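Local coordinates for probable arylamine n-acetyl transferase (Mycobacterium abscessus, PDB 4GUZ), which probably transfers an acetyl group from acetyl coenzyme A to arylamine substrates, as other members of the arylamine N-acetyltransferase family do, at residues Trp48-Leu51 with Asp52-His56; Glu194-Tyr197 with Pro198-Arg202; Ser205-Val208 with Ala209-His213; Asp273-Leu276 with Leu277-Leu281. All coordinates share one frame; numbering follows the deposited sequence.

How the contacts relate
Contact 1 lies between contacts 3 and 4 and touches both, its centre about 11 Å from each of theirs. It meets contact 3 by packing, Ala53 CB lying 3.7 Å from Ala209 O, and it is joined to contact 4 by a probable hydrogen bond of 2.9 Å between Val54 O and Arg280 NE. Contacts 2 and 3 lie at the start and the end of helix 198-210, their centres about 16 Å apart. Contacts 2 and 4 are farthest apart, about 32 Å between centres. Tyr201 of contact 2 and Val208 of contact 3 approach, without touching, the residues Cys79, His116 and Asp131, which probably form the family's Cys-His-Asp catalytic triad.

Contact 1. Residues Trp48-Leu51 with Asp52-His56; sequences WENL and DAVLH
Leu55 N bonds to Leu51 O at 2.9 Å, and Val54 N reaches Asn50 O at 3.2 Å in the plane of that carbonyl; together they start helix 51-56 directly after strand residues 48-49. Ala53 N adds a weak bond to Asn50 O. Asn50 occupies the N-cap position, yet its side chain caps nothing: its amide is taken by backbone outside the helix, OD1 by Phe221 N and ND2 by the carbonyls of Phe216 and Arg219. The carboxylate of Glu49 serves the start of the helix instead. OE1 accepts from Leu51 N at 3.0 Å, nearly along its C-O axis, and a water 2.8 Å from OE1 passes the link on to Asp52 N. Glu49 OE2 and Asp52 OD1 both form salt bridges with Arg75, and Asp52 OD2 pairs with Lys69, so nearby cations probably offset the closeness of the two acids. Leu51 and Leu55 carry the packing against helix 271-282. With CG between its backbone N and carbonyl carbon (chi1 71°), Asn50 stands beside Val54, and the two side chains run obliquely past one another, Asn50 ND2 coming 3.3 Å from Val54 CG2.

Contact 2. Residues Glu194-Tyr197 with Pro198-Arg202; sequences EPQY and PIDYR
Asp200 CG stands beside its own backbone N (chi1 -62°), which turns the carboxylate back toward Tyr197 at the start of helix 198-210. There OD2 accepts from Tyr197 N at 2.9 Å, on the anti side and 25° out of the carboxylate plane. A bend at chi2 folds Gln196 over the same acid: its amide stacks on the carboxylate with planes 19° apart, and Gln196 OE1 lies 3.4 Å from Asp200 CB. The Tyr197 ring runs alongside Asp200, pointing the same way, and Tyr197 CD2 is 3.5 Å from Asp200 OD2. Tyr197 O takes two backbone donors, a weak bond from Asp200 N and a straighter one of 3.2 Å from Tyr201 N; the same oxygen also sits over one face of the Tyr201 ring, toward its rim. Beyond, Tyr201 OH bonds to Ile100 O and its ring meets that of Tyr80, while Gln196 rests on Gln101, so the turn is fitted against strand 96-104. The bond from Asp200, three residues on, to the backbone N of the N-cap Tyr197 is one half of a capping box, whose other half the tyrosine side chain does not supply, made where strand 185-196 passes into a helix.

Contact 3. Residues Ser205-Val208 with Ala209-His213; sequences SYFV and ASSPH
The C-terminal end of helix 198-210 runs out here into an ST turn, with Tyr206 and Phe207 each meeting a serine four residues later. Ala209 N closes on Ser205 O at 2.7 Å, nearly in line with the carbonyl. One residue on, Tyr206 O is gripped twice by Ser210, by its backbone N at 3.2 Å and by its hydroxyl OG at 2.9 Å. The two donors come from opposite faces of the carbonyl plane. That hydroxyl reaches back because OG lies between the backbone N and carbonyl carbon of Ser210 (chi1 66°), and it also stands over the centre of one face of the Tyr206 ring. Ser211 N makes the last of these helical bonds, 2.9 Å to Phe207 O, although Ser211 itself has already left helical geometry. Its side chain meets the Phe207 ring, Ser211 OG lying 3.3 Å from Phe207 CE2 and Ser211 CB 3.5 Å from Phe207 CD2. On the buried side, Val208 and Ala209 touch Tyr78, whose OH bonds to Ser205 OG. Past the helix, Val208 O is taken by Ser214 OG. Ser211 OG accepts from His213 N at 3.2 Å with an N-H...O angle of 152°, the defining bond of the ST turn that follows the last helical residue.

Contact 4. Residues Asp273-Leu276 with Leu277-Leu281; sequences DSTL and LLERL
Arg280 lies alongside Leu276, one helical turn earlier, both side chains pointing the same way. Its CB is 4.0 Å from Leu276 O, and CG comes closer, to 3.5 Å from that same oxygen. The chain then bends (chi2 -81°), which carries the guanidinium back over the leucine. NE bonds to Val54 O of helix 51-56, fixing the head of the arginine to a neighbouring helix. At the tip, Arg280 NH1 lies 3.5 Å from Leu276 CD1, and NH2 is 4.2 Å from Leu276 CD2; Leu276 CG sits over one face of the flat group. Leu276 can meet it because its own CG is anti to the backbone N (chi1 -172°). Glu279 crosses Leu276 at about a right angle, its OE1 4.0 Å from Leu276 CD1. Beneath these side chains, Leu276 O receives Arg280 N at 3.2 Å and, weakly, Glu279 N, while Leu277 N bonds to Asp273 O at 2.8 Å. Leu277 turns elsewhere, to Leu261 and to Leu51 and Leu55. The whole is an i to i+4 packing of arginine on leucine in helix 271-282, the chain's last helix, which packs against helices 51-56 and 254-263.

Contact 1. Residues Trp48-Leu51 with Asp52-His56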
loop_
_atom_site.group_PDB
_atom_site.type_symbol
_atom_site.label_atom_id
_atom_site.label_comp_id
_atom_site.label_asym_id
_atom_site.label_seq_id
_atom_site.Cartn_x
_atom_site.Cartn_y
_atom_site.Cartn_z
ATOM N N TRP A 48 -4.502 -1.122 6.284
ATOM C CA TRP A 48 -4.370 -1.853 5.022
ATOM C C TRP A 48 -5.193 -3.119 5.060
ATOM O O TRP A 48 -4.982 -3.967 5.916
ATOM C CB TRP A 48 -2.898 -2.163 4.697
ATOM C CG TRP A 48 -2.653 -2.444 3.233
ATOM C CD1 TRP A 48 -2.105 -1.591 2.325
ATOM C CD2 TRP A 48 -3.031 -3.628 2.497
ATOM N NE1 TRP A 48 -2.033 -2.194 1.090
ATOM C CE2 TRP A 48 -2.653 -3.421 1.152
ATOM C CE3 TRP A 48 -3.646 -4.848 2.844
ATOM C CZ2 TRP A 48 -2.848 -4.390 0.162
ATOM C CZ3 TRP A 48 -3.877 -5.791 1.852
ATOM C CH2 TRP A 48 -3.461 -5.568 0.533
ATOM N N GLU A 49 -6.145 -3.246 4.127
ATOM C CA GLU A 49 -7.038 -4.409 4.018
ATOM C C GLU A 49 -7.767 -4.402 2.676
ATOM O O GLU A 49 -7.829 -3.365 2.018
ATOM C CB GLU A 49 -8.046 -4.437 5.184
ATOM C CG GLU A 49 -8.793 -3.130 5.323
ATOM C CD GLU A 49 -10.304 -3.201 5.383
ATOM O OE1 GLU A 49 -10.911 -3.887 4.532
ATOM O OE2 GLU A 49 -10.883 -2.521 6.258
ATOM N N ASN A 50 -8.351 -5.546 2.301
ATOM C CA ASN A 50 -9.072 -5.750 1.034
ATOM C C ASN A 50 -10.502 -6.263 1.269
ATOM O O ASN A 50 -11.057 -6.907 0.367
ATOM C CB ASN A 50 -8.304 -6.811 0.206
ATOM C CG ASN A 50 -8.417 -8.217 0.797
ATOM O OD1 ASN A 50 -8.616 -8.407 2.013
ATOM N ND2 ASN A 50 -8.397 -9.229 -0.062
ATOM N N LEU A 51 -11.080 -6.042 2.480
ATOM C CA LEU A 51 -12.356 -6.650 2.851
ATOM C C LEU A 51 -13.534 -6.224 1.968
ATOM O O LEU A 51 -14.460 -7.014 1.826
ATOM C CB LEU A 51 -12.699 -6.477 4.345
ATOM C CG LEU A 51 -11.655 -7.063 5.337
ATOM C CD1 LEU A 51 -11.959 -6.672 6.798
ATOM C CD2 LEU A 51 -11.519 -8.562 5.190
ATOM N N ASP A 52 -13.462 -5.052 1.298
ATOM C CA ASP A 52 -14.496 -4.626 0.366
ATOM C C ASP A 52 -14.510 -5.522 -0.854
ATOM O O ASP A 52 -15.596 -5.841 -1.352
ATOM C CB ASP A 52 -14.303 -3.160 -0.034
ATOM C CG ASP A 52 -14.827 -2.175 0.987
ATOM O OD1 ASP A 52 -15.368 -2.623 2.033
ATOM O OD2 ASP A 52 -14.658 -0.965 0.772
ATOM N N ALA A 53 -13.328 -5.962 -1.323
ATOM C CA ALA A 53 -13.209 -6.853 -2.486
ATOM C C ALA A 53 -13.675 -8.251 -2.141
ATOM O O ALA A 53 -14.346 -8.899 -2.956
ATOM C CB ALA A 53 -11.768 -6.890 -2.994
ATOM N N VAL A 54 -13.347 -8.713 -0.918
ATOM C CA VAL A 54 -13.742 -10.044 -0.465
ATOM C C VAL A 54 -15.267 -10.109 -0.287
ATOM O O VAL A 54 -15.864 -11.109 -0.678
ATOM C CB VAL A 54 -12.987 -10.465 0.824
ATOM C CG1 VAL A 54 -13.368 -11.878 1.259
ATOM C CG2 VAL A 54 -11.473 -10.363 0.621
ATOM N N LEU A 55 -15.884 -9.038 0.258
ATOM C CA LEU A 55 -17.325 -8.977 0.533
ATOM C C LEU A 55 -18.180 -8.505 -0.650
ATOM O O LEU A 55 -19.339 -8.908 -0.728
ATOM C CB LEU A 55 -17.619 -8.050 1.738
ATOM C CG LEU A 55 -17.018 -8.433 3.117
ATOM C CD1 LEU A 55 -16.944 -7.223 4.038
ATOM C CD2 LEU A 55 -17.825 -9.507 3.799
ATOM N N HIS A 56 -17.661 -7.610 -1.519
ATOM C CA HIS A 56 -18.479 -7.027 -2.586
ATOM C C HIS A 56 -17.863 -7.046 -4.009
ATOM O O HIS A 56 -18.563 -6.634 -4.942
ATOM C CB HIS A 56 -18.845 -5.570 -2.222
ATOM C CG HIS A 56 -19.434 -5.404 -0.850
ATOM N ND1 HIS A 56 -20.599 -6.060 -0.475
ATOM C CD2 HIS A 56 -18.988 -4.670 0.198
ATOM C CE1 HIS A 56 -20.810 -5.721 0.787
ATOM N NE2 HIS A 56 -19.874 -4.875 1.232
HETATM O O HOH W 1 -11.518 -2.730 2.059
#

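Contact 2. Residues Glu194-Tyr197 with Pro198-Arg202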
loop_
_atom_site.group_PDB
_atom_site.type_symbol
_atom_site.label_atom_id
_atom_site.label_comp_id
_atom_site.label_asym_id
_atom_site.label_seq_id
_atom_site.Cartn_x
_atom_site.Cartn_y
_atom_site.Cartn_z
ATOM N N GLU A 194 6.820 4.654 -16.529
ATOM C CA GLU A 194 5.749 5.138 -17.411
ATOM C C GLU A 194 4.636 5.783 -16.572
ATOM O O GLU A 194 4.091 5.111 -15.679
ATOM C CB GLU A 194 5.160 3.984 -18.265
ATOM C CG GLU A 194 4.273 4.477 -19.412
ATOM C CD GLU A 194 4.969 5.394 -20.409
ATOM O OE1 GLU A 194 6.103 5.071 -20.836
ATOM O OE2 GLU A 194 4.416 6.481 -20.692
ATOM N N PRO A 195 4.298 7.077 -16.809
ATOM C CA PRO A 195 3.260 7.717 -15.984
ATOM C C PRO A 195 1.903 7.034 -16.092
ATOM O O PRO A 195 1.478 6.614 -17.171
ATOM C CB PRO A 195 3.209 9.169 -16.518
ATOM C CG PRO A 195 4.544 9.380 -17.140
ATOM C CD PRO A 195 4.898 8.046 -17.751
ATOM N N GLN A 196 1.234 6.904 -14.936
ATOM C CA GLN A 196 -0.085 6.289 -14.818
ATOM C C GLN A 196 -0.996 7.243 -14.086
ATOM O O GLN A 196 -0.526 8.085 -13.335
ATOM C CB GLN A 196 -0.000 4.916 -14.106
ATOM C CG GLN A 196 0.835 3.899 -14.887
ATOM C CD GLN A 196 0.042 3.257 -15.993
ATOM O OE1 GLN A 196 -0.917 2.520 -15.755
ATOM N NE2 GLN A 196 0.414 3.549 -17.224
ATOM N N TYR A 197 -2.285 7.160 -14.361
ATOM C CA TYR A 197 -3.256 8.118 -13.842
ATOM C C TYR A 197 -4.380 7.435 -13.069
ATOM O O TYR A 197 -4.561 6.223 -13.201
ATOM C CB TYR A 197 -3.834 8.934 -15.048
ATOM C CG TYR A 197 -2.737 9.451 -15.950
ATOM C CD1 TYR A 197 -1.973 10.558 -15.587
ATOM C CD2 TYR A 197 -2.392 8.774 -17.118
ATOM C CE1 TYR A 197 -0.902 10.990 -16.372
ATOM C CE2 TYR A 197 -1.306 9.178 -17.893
ATOM C CZ TYR A 197 -0.576 10.297 -17.522
ATOM O OH TYR A 197 0.493 10.704 -18.278
ATOM N N PRO A 198 -5.181 8.218 -12.307
ATOM C CA PRO A 198 -6.332 7.638 -11.572
ATOM C C PRO A 198 -7.236 6.727 -12.431
ATOM O O PRO A 198 -7.685 5.688 -11.934
ATOM C CB PRO A 198 -7.078 8.885 -11.101
ATOM C CG PRO A 198 -5.972 9.866 -10.837
ATOM C CD PRO A 198 -5.046 9.666 -12.020
ATOM N N ILE A 199 -7.432 7.056 -13.737
ATOM C CA ILE A 199 -8.233 6.236 -14.655
ATOM C C ILE A 199 -7.612 4.821 -14.833
ATOM O O ILE A 199 -8.358 3.831 -14.933
ATOM C CB ILE A 199 -8.484 6.940 -16.034
ATOM C CG1 ILE A 199 -9.540 6.197 -16.872
ATOM C CG2 ILE A 199 -7.196 7.216 -16.837
ATOM C CD1 ILE A 199 -10.947 6.412 -16.448
ATOM N N ASP A 200 -6.260 4.739 -14.880
ATOM C CA ASP A 200 -5.538 3.464 -15.018
ATOM C C ASP A 200 -5.736 2.646 -13.735
ATOM O O ASP A 200 -5.970 1.438 -13.779
ATOM C CB ASP A 200 -4.047 3.715 -15.298
ATOM C CG ASP A 200 -3.815 4.461 -16.602
ATOM O OD1 ASP A 200 -4.503 4.153 -17.585
ATOM O OD2 ASP A 200 -3.012 5.412 -16.604
ATOM N N TYR A 201 -5.700 3.337 -12.603
ATOM C CA TYR A 201 -5.920 2.707 -11.302
ATOM C C TYR A 201 -7.345 2.143 -11.186
ATOM O O TYR A 201 -7.508 1.043 -10.671
ATOM C CB TYR A 201 -5.604 3.701 -10.186
ATOM C CG TYR A 201 -4.153 4.131 -10.184
ATOM C CD1 TYR A 201 -3.149 3.285 -10.662
ATOM C CD2 TYR A 201 -3.772 5.357 -9.657
ATOM C CE1 TYR A 201 -1.804 3.650 -10.602
ATOM C CE2 TYR A 201 -2.431 5.735 -9.602
ATOM C CZ TYR A 201 -1.450 4.873 -10.067
ATOM O OH TYR A 201 -0.126 5.225 -9.955
ATOM N N ARG A 202 -8.347 2.817 -11.761
ATOM C CA ARG A 202 -9.728 2.307 -11.740
ATOM C C ARG A 202 -9.848 1.028 -12.550
ATOM O O ARG A 202 -10.472 0.075 -12.082
ATOM C CB ARG A 202 -10.715 3.358 -12.256
ATOM C CG ARG A 202 -10.915 4.501 -11.281
ATOM C CD ARG A 202 -12.127 5.340 -11.653
ATOM N NE ARG A 202 -11.844 6.283 -12.736
ATOM C CZ ARG A 202 -11.257 7.464 -12.563
ATOM N NH1 ARG A 202 -10.872 7.852 -11.352
ATOM N NH2 ARG A 202 -11.035 8.259 -13.600
#

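Contact 3. Residues Ser205-Val208 with Ala209-His213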
loop_
_atom_site.group_PDB
_atom_site.type_symbol
_atom_site.label_atom_id
_atom_site.label_comp_id
_atom_site.label_asym_id
_atom_site.label_seq_id
_atom_site.Cartn_x
_atom_site.Cartn_y
_atom_site.Cartn_z
ATOM N N SER A 205 -7.875 -1.696 -10.628
ATOM C CA SER A 205 -8.633 -2.038 -9.421
ATOM C C SER A 205 -9.830 -2.928 -9.752
ATOM O O SER A 205 -10.135 -3.838 -8.984
ATOM C CB SER A 205 -9.107 -0.779 -8.705
ATOM O OG SER A 205 -9.613 -1.096 -7.420
ATOM N N TYR A 206 -10.494 -2.688 -10.900
ATOM C CA TYR A 206 -11.611 -3.534 -11.339
ATOM C C TYR A 206 -11.165 -5.010 -11.424
ATOM O O TYR A 206 -11.884 -5.885 -10.940
ATOM C CB TYR A 206 -12.188 -3.054 -12.689
ATOM C CG TYR A 206 -13.308 -3.939 -13.189
ATOM C CD1 TYR A 206 -14.593 -3.835 -12.663
ATOM C CD2 TYR A 206 -13.078 -4.905 -14.167
ATOM C CE1 TYR A 206 -15.620 -4.675 -13.089
ATOM C CE2 TYR A 206 -14.091 -5.763 -14.587
ATOM C CZ TYR A 206 -15.363 -5.642 -14.049
ATOM O OH TYR A 206 -16.377 -6.458 -14.482
ATOM N N PHE A 207 -9.981 -5.273 -12.020
ATOM C CA PHE A 207 -9.396 -6.616 -12.130
ATOM C C PHE A 207 -9.005 -7.133 -10.736
ATOM O O PHE A 207 -9.357 -8.256 -10.378
ATOM C CB PHE A 207 -8.160 -6.595 -13.072
ATOM C CG PHE A 207 -7.286 -7.833 -13.073
ATOM C CD1 PHE A 207 -6.119 -7.882 -12.319
ATOM C CD2 PHE A 207 -7.606 -8.931 -13.865
ATOM C CE1 PHE A 207 -5.313 -9.028 -12.315
ATOM C CE2 PHE A 207 -6.802 -10.080 -13.865
ATOM C CZ PHE A 207 -5.658 -10.121 -13.091
ATOM N N VAL A 208 -8.272 -6.314 -9.956
ATOM C CA VAL A 208 -7.802 -6.702 -8.618
ATOM C C VAL A 208 -8.985 -7.036 -7.662
ATOM O O VAL A 208 -8.900 -8.025 -6.920
ATOM C CB VAL A 208 -6.834 -5.641 -8.013
ATOM C CG1 VAL A 208 -6.480 -5.964 -6.555
ATOM C CG2 VAL A 208 -5.553 -5.564 -8.843
ATOM N N ALA A 209 -10.084 -6.263 -7.714
ATOM C CA ALA A 209 -11.212 -6.473 -6.790
ATOM C C ALA A 209 -12.170 -7.618 -7.182
ATOM O O ALA A 209 -12.795 -8.177 -6.277
ATOM C CB ALA A 209 -12.007 -5.187 -6.615
ATOM N N SER A 210 -12.299 -7.976 -8.489
ATOM C CA SER A 210 -13.273 -9.015 -8.866
ATOM C C SER A 210 -12.726 -10.239 -9.653
ATOM O O SER A 210 -13.387 -11.287 -9.634
ATOM C CB SER A 210 -14.418 -8.397 -9.666
ATOM O OG SER A 210 -13.975 -7.892 -10.917
ATOM N N SER A 211 -11.584 -10.121 -10.361
ATOM C CA SER A 211 -11.082 -11.233 -11.168
ATOM C C SER A 211 -10.671 -12.441 -10.327
ATOM O O SER A 211 -10.004 -12.273 -9.301
ATOM C CB SER A 211 -9.912 -10.805 -12.050
ATOM O OG SER A 211 -9.394 -11.879 -12.823
ATOM N N PRO A 212 -11.034 -13.673 -10.773
ATOM C CA PRO A 212 -10.623 -14.877 -10.022
ATOM C C PRO A 212 -9.110 -15.127 -10.129
ATOM O O PRO A 212 -8.545 -15.885 -9.337
ATOM C CB PRO A 212 -11.431 -15.996 -10.686
ATOM C CG PRO A 212 -11.662 -15.521 -12.078
ATOM C CD PRO A 212 -11.821 -14.025 -11.975
ATOM N N HIS A 213 -8.450 -14.461 -11.105
ATOM C CA HIS A 213 -7.007 -14.540 -11.317
ATOM C C HIS A 213 -6.267 -13.506 -10.428
ATOM O O HIS A 213 -5.038 -13.432 -10.459
ATOM C CB HIS A 213 -6.666 -14.392 -12.807
ATOM C CG HIS A 213 -7.174 -15.548 -13.615
ATOM N ND1 HIS A 213 -8.340 -15.454 -14.354
ATOM C CD2 HIS A 213 -6.701 -16.814 -13.706
ATOM C CE1 HIS A 213 -8.517 -16.647 -14.899
ATOM N NE2 HIS A 213 -7.556 -17.498 -14.536
#

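Contact 4. Residues Asp273-Leu276 with Leu277-Leu281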
loop_
_atom_site.group_PDB
_atom_site.type_symbol
_atom_site.label_atom_id
_atom_site.label_comp_id
_atom_site.label_asym_id
_atom_site.label_seq_id
_atom_site.Cartn_x
_atom_site.Cartn_y
_atom_site.Cartn_z
ATOM N N ASP A 273 -21.851 -6.727 7.372
ATOM C CA ASP A 273 -20.568 -7.075 6.754
ATOM C C ASP A 273 -19.824 -8.089 7.613
ATOM O O ASP A 273 -19.195 -8.990 7.063
ATOM C CB ASP A 273 -19.710 -5.834 6.493
ATOM C CG ASP A 273 -20.313 -4.914 5.452
ATOM O OD1 ASP A 273 -20.423 -5.338 4.279
ATOM O OD2 ASP A 273 -20.671 -3.767 5.808
ATOM N N SER A 274 -19.940 -7.968 8.950
ATOM C CA SER A 274 -19.369 -8.902 9.927
ATOM C C SER A 274 -19.958 -10.301 9.730
ATOM O O SER A 274 -19.213 -11.282 9.711
ATOM C CB SER A 274 -19.651 -8.425 11.351
ATOM O OG SER A 274 -18.931 -7.244 11.663
ATOM N N THR A 275 -21.303 -10.378 9.554
ATOM C CA THR A 275 -22.048 -11.615 9.325
ATOM C C THR A 275 -21.588 -12.258 8.010
ATOM O O THR A 275 -21.303 -13.459 7.980
ATOM C CB THR A 275 -23.568 -11.319 9.327
ATOM O OG1 THR A 275 -23.924 -10.688 10.561
ATOM C CG2 THR A 275 -24.418 -12.572 9.124
ATOM N N LEU A 276 -21.490 -11.449 6.938
ATOM C CA LEU A 276 -21.055 -11.910 5.617
ATOM C C LEU A 276 -19.580 -12.340 5.641
ATOM O O LEU A 276 -19.229 -13.312 4.968
ATOM C CB LEU A 276 -21.293 -10.815 4.565
ATOM C CG LEU A 276 -21.084 -11.182 3.084
ATOM C CD1 LEU A 276 -22.020 -12.301 2.637
ATOM C CD2 LEU A 276 -21.276 -9.963 2.196
ATOM N N LEU A 277 -18.723 -11.655 6.423
ATOM C CA LEU A 277 -17.303 -12.031 6.480
ATOM C C LEU A 277 -17.135 -13.410 7.116
ATOM O O LEU A 277 -16.426 -14.238 6.548
ATOM C CB LEU A 277 -16.431 -10.977 7.189
ATOM C CG LEU A 277 -14.918 -11.285 7.266
ATOM C CD1 LEU A 277 -14.256 -11.261 5.903
ATOM C CD2 LEU A 277 -14.220 -10.340 8.179
ATOM N N LEU A 278 -17.844 -13.679 8.238
ATOM C CA LEU A 278 -17.848 -14.968 8.942
ATOM C C LEU A 278 -18.230 -16.121 7.991
ATOM O O LEU A 278 -17.681 -17.214 8.120
ATOM C CB LEU A 278 -18.823 -14.932 10.145
ATOM C CG LEU A 278 -18.422 -14.099 11.364
ATOM C CD1 LEU A 278 -19.575 -13.967 12.351
ATOM C CD2 LEU A 278 -17.262 -14.712 12.085
ATOM N N GLU A 279 -19.149 -15.859 7.028
ATOM C CA GLU A 279 -19.597 -16.815 6.008
ATOM C C GLU A 279 -18.459 -17.106 5.043
ATOM O O GLU A 279 -18.225 -18.275 4.729
ATOM C CB GLU A 279 -20.843 -16.304 5.253
ATOM C CG GLU A 279 -22.118 -16.327 6.084
ATOM C CD GLU A 279 -23.394 -15.834 5.422
ATOM O OE1 GLU A 279 -23.436 -15.732 4.173
ATOM O OE2 GLU A 279 -24.368 -15.568 6.163
ATOM N N ARG A 280 -17.720 -16.053 4.604
ATOM C CA ARG A 280 -16.543 -16.214 3.733
ATOM C C ARG A 280 -15.445 -17.010 4.466
ATOM O O ARG A 280 -14.804 -17.873 3.866
ATOM C CB ARG A 280 -15.982 -14.848 3.279
ATOM C CG ARG A 280 -16.936 -13.974 2.466
ATOM C CD ARG A 280 -16.998 -14.359 0.992
ATOM N NE ARG A 280 -17.571 -13.287 0.171
ATOM C CZ ARG A 280 -18.872 -13.106 -0.044
ATOM N NH1 ARG A 280 -19.765 -13.924 0.502
ATOM N NH2 ARG A 280 -19.290 -12.102 -0.801
ATOM N N LEU A 281 -15.278 -16.746 5.776
ATOM C CA LEU A 281 -14.292 -17.401 6.641
ATOM C C LEU A 281 -14.661 -18.870 6.961
ATOM O O LEU A 281 -13.763 -19.706 7.016
ATOM C CB LEU A 281 -14.099 -16.605 7.946
ATOM C CG LEU A 281 -13.636 -15.140 7.807
ATOM C CD1 LEU A 281 -13.798 -14.395 9.105
ATOM C CD2 LEU A 281 -12.200 -15.027 7.275
#